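Local coordinates for serine-rich Repeat Adhesion Glycoprotein (Srr1) (Streptococcus agalactiae, PDB 4MBO) that probably mediates attachment of the bacterium to its host by binding fibrinogen, as a serine-rich repeat surface glycoprotein, at residues Met200-Gly205 and Gln306-Lys311. Sequence-based numbering, arbitrary orientation.
Sequences MYFASG and QTYGSK
Phe202, the last residue of strand 186-202, faces Gly309 at the start of strand 309-316 across 8.5 Å between their CA atoms, a spacing with no backbone hydrogen bond across it, bridged by two side chains. Phe202 and Tyr308, the latter in the loop immediately before strand 309-316, form a T-shaped (edge-to-face) pair: the edge of Tyr308 is directed at a face of Phe202, with ring centroids 5.1 Å apart and planes at 75°. Tyr308 CE1 stands 3.7 Å above the Phe202 ring plane, over its centre, while Tyr308 CD1 lies 3.8 Å from Phe202 CZ. Tyr308 has CG between its backbone N and carbonyl carbon (chi1 43°), a position from which the CD1-CE1 edge meets Phe202. Its hydroxyl hydrogen-bonds to Leu206 O, just beyond Gly205, so the ring has a polar tie at OH in addition to the van der Waals contact of CE1 and CD1. The phenylalanine packs further on Val169 and Thr171 of strand 169-181 and on Leu209. The pair thus joins the two sheets of the fibrinogen-binding adhesin's C-terminal region near their ends. Its chemistry is apolar and aromatic, the CE1 edge of a tyrosine directed at the pi face of a phenylalanine.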
ATOM      1  N   MET A 200       9.681 -14.845  21.706  1.00 20.38           N
ATOM      2  CA  MET A 200      10.489 -15.463  20.645  1.00 20.20           C
ATOM      3  C   MET A 200      11.700 -16.049  21.356  1.00 20.62           C
ATOM      4  O   MET A 200      12.238 -15.442  22.276  1.00 20.38           O
ATOM      5  CB  MET A 200      10.881 -14.506  19.526  1.00 19.40           C
ATOM      6  CG  MET A 200       9.663 -13.864  18.875  1.00 20.24           C
ATOM      7  SD  MET A 200       9.933 -13.393  17.162  1.00 19.36           S
ATOM      8  CE  MET A 200      11.439 -12.490  17.362  1.00 18.63           C
ATOM      9  N   TYR A 201      12.112 -17.227  20.930  1.00 19.35           N
ATOM     10  CA  TYR A 201      13.125 -17.965  21.637  1.00 20.53           C
ATOM     11  C   TYR A 201      13.808 -19.038  20.816  1.00 19.72           C
ATOM     12  O   TYR A 201      13.149 -19.752  20.050  1.00 20.46           O
ATOM     13  CB  TYR A 201      12.409 -18.640  22.817  1.00 23.09           C
ATOM     14  CG  TYR A 201      13.132 -19.717  23.606  1.00 24.13           C
ATOM     15  CD1 TYR A 201      14.102 -19.378  24.552  1.00 25.17           C
ATOM     16  CD2 TYR A 201      12.757 -21.059  23.507  1.00 25.30           C
ATOM     17  CE1 TYR A 201      14.723 -20.336  25.326  1.00 27.36           C
ATOM     18  CE2 TYR A 201      13.383 -22.034  24.290  1.00 27.21           C
ATOM     19  CZ  TYR A 201      14.359 -21.663  25.188  1.00 28.13           C
ATOM     20  OH  TYR A 201      14.969 -22.619  25.971  1.00 29.51           O
ATOM     21  N   PHE A 202      15.111 -19.152  21.025  1.00 19.86           N
ATOM     22  CA  PHE A 202      15.925 -20.257  20.540  1.00 19.47           C
ATOM     23  C   PHE A 202      16.581 -20.849  21.783  1.00 22.08           C
ATOM     24  O   PHE A 202      17.260 -20.133  22.527  1.00 22.96           O
ATOM     25  CB  PHE A 202      17.094 -19.850  19.617  1.00 19.44           C
ATOM     26  CG  PHE A 202      16.719 -19.483  18.214  1.00 17.87           C
ATOM     27  CD1 PHE A 202      15.494 -19.813  17.654  1.00 17.80           C
ATOM     28  CD2 PHE A 202      17.673 -18.901  17.389  1.00 17.91           C
ATOM     29  CE1 PHE A 202      15.204 -19.503  16.344  1.00 16.97           C
ATOM     30  CE2 PHE A 202      17.405 -18.624  16.055  1.00 17.46           C
ATOM     31  CZ  PHE A 202      16.153 -18.907  15.532  1.00 17.17           C
ATOM     32  N   ALA A 203      16.388 -22.137  22.000  1.00 23.30           N
ATOM     33  CA  ALA A 203      16.983 -22.830  23.156  1.00 26.19           C
ATOM     34  C   ALA A 203      18.497 -22.841  23.098  1.00 27.13           C
ATOM     35  O   ALA A 203      19.088 -22.656  22.020  1.00 26.44           O
ATOM     36  CB  ALA A 203      16.465 -24.264  23.218  1.00 28.59           C
ATOM     37  N   SER A 204      19.128 -23.034  24.259  0.70 30.12           N
ATOM     38  CA  SER A 204      20.592 -23.143  24.362  0.70 30.86           C
ATOM     39  C   SER A 204      21.116 -24.115  23.313  0.70 29.51           C
ATOM     40  O   SER A 204      20.545 -25.187  23.120  0.70 30.15           O
ATOM     41  CB  SER A 204      21.000 -23.647  25.742  0.70 34.49           C
ATOM     42  OG  SER A 204      20.514 -22.789  26.744  0.70 37.18           O
ATOM     43  N   GLY A 205      22.190 -23.722  22.625  1.00 27.43           N
ATOM     44  CA  GLY A 205      22.793 -24.542  21.568  1.00 27.08           C
ATOM     45  C   GLY A 205      22.380 -24.151  20.162  1.00 24.47           C
ATOM     46  O   GLY A 205      23.016 -24.566  19.168  1.00 24.72           O
ATOM     47  N   GLN A 306      19.449 -20.068   8.131  1.00 19.97           N
ATOM     48  CA  GLN A 306      18.029 -20.234   7.745  1.00 20.75           C
ATOM     49  C   GLN A 306      17.613 -21.689   7.768  1.00 21.85           C
ATOM     50  O   GLN A 306      17.011 -22.202   6.823  1.00 22.56           O
ATOM     51  CB  GLN A 306      17.768 -19.658   6.358  1.00 21.78           C
ATOM     52  CG  GLN A 306      18.240 -18.248   6.184  1.00 23.79           C
ATOM     53  CD  GLN A 306      17.795 -17.697   4.848  1.00 24.41           C
ATOM     54  OE1 GLN A 306      16.626 -17.835   4.461  1.00 27.99           O
ATOM     55  NE2 GLN A 306      18.689 -17.062   4.174  1.00 25.36           N
ATOM     56  N   THR A 307      18.000 -22.347   8.851  1.00 20.08           N
ATOM     57  CA  THR A 307      17.728 -23.718   9.092  1.00 21.53           C
ATOM     58  C   THR A 307      16.462 -23.945   9.945  1.00 19.53           C
ATOM     59  O   THR A 307      15.820 -24.991   9.858  1.00 22.32           O
ATOM     60  CB  THR A 307      18.955 -24.317   9.807  1.00 23.70           C
ATOM     61  OG1 THR A 307      20.119 -24.049   9.005  1.00 29.18           O
ATOM     62  CG2 THR A 307      18.784 -25.795   9.993  1.00 27.09           C
ATOM     63  N   TYR A 308      16.203 -23.015  10.843  1.00 16.64           N
ATOM     64  CA  TYR A 308      15.027 -23.079  11.719  1.00 17.15           C
ATOM     65  C   TYR A 308      14.548 -21.659  12.017  1.00 17.52           C
ATOM     66  O   TYR A 308      15.325 -20.695  11.932  1.00 16.97           O
ATOM     67  CB  TYR A 308      15.285 -23.882  13.019  1.00 17.74           C
ATOM     68  CG  TYR A 308      16.625 -23.587  13.677  1.00 16.99           C
ATOM     69  CD1 TYR A 308      16.779 -22.530  14.550  1.00 17.45           C
ATOM     70  CD2 TYR A 308      17.726 -24.378  13.406  1.00 16.70           C
ATOM     71  CE1 TYR A 308      17.996 -22.264  15.137  1.00 17.94           C
ATOM     72  CE2 TYR A 308      18.957 -24.142  13.985  1.00 17.77           C
ATOM     73  CZ  TYR A 308      19.094 -23.081  14.850  1.00 18.49           C
ATOM     74  OH  TYR A 308      20.312 -22.846  15.482  1.00 20.93           O
ATOM     75  N   GLY A 309      13.281 -21.569  12.405  1.00 17.37           N
ATOM     76  CA  GLY A 309      12.661 -20.299  12.709  1.00 17.81           C
ATOM     77  C   GLY A 309      11.503 -20.081  11.788  1.00 18.18           C
ATOM     78  O   GLY A 309      10.759 -21.010  11.499  1.00 19.88           O
ATOM     79  N   SER A 310      11.358 -18.847  11.307  1.00 16.08           N
ATOM     80  CA  SER A 310      10.260 -18.451  10.426  1.00 16.92           C
ATOM     81  C   SER A 310      10.747 -17.653   9.223  1.00 16.77           C
ATOM     82  O   SER A 310      11.717 -16.926   9.318  1.00 16.33           O
ATOM     83  CB  SER A 310       9.275 -17.556  11.191  1.00 18.56           C
ATOM     84  OG  SER A 310       8.580 -18.292  12.178  1.00 20.39           O
ATOM     85  N   LYS A 311      10.005 -17.754   8.123  0.70 17.29           N
ATOM     86  CA  LYS A 311      10.318 -17.032   6.901  0.70 16.87           C
ATOM     87  C   LYS A 311       9.033 -16.565   6.246  0.70 16.97           C
ATOM     88  O   LYS A 311       8.031 -17.291   6.222  0.70 17.63           O
ATOM     89  CB  LYS A 311      11.115 -17.918   5.973  0.70 19.05           C
ATOM     90  CG  LYS A 311      11.472 -17.325   4.629  0.70 20.89           C
ATOM     91  CD  LYS A 311      12.399 -18.283   3.903  0.70 23.41           C
ATOM     92  CE  LYS A 311      12.610 -17.888   2.467  0.70 25.88           C
ATOM     93  NZ  LYS A 311      13.392 -18.924   1.737  0.70 27.55           N
TER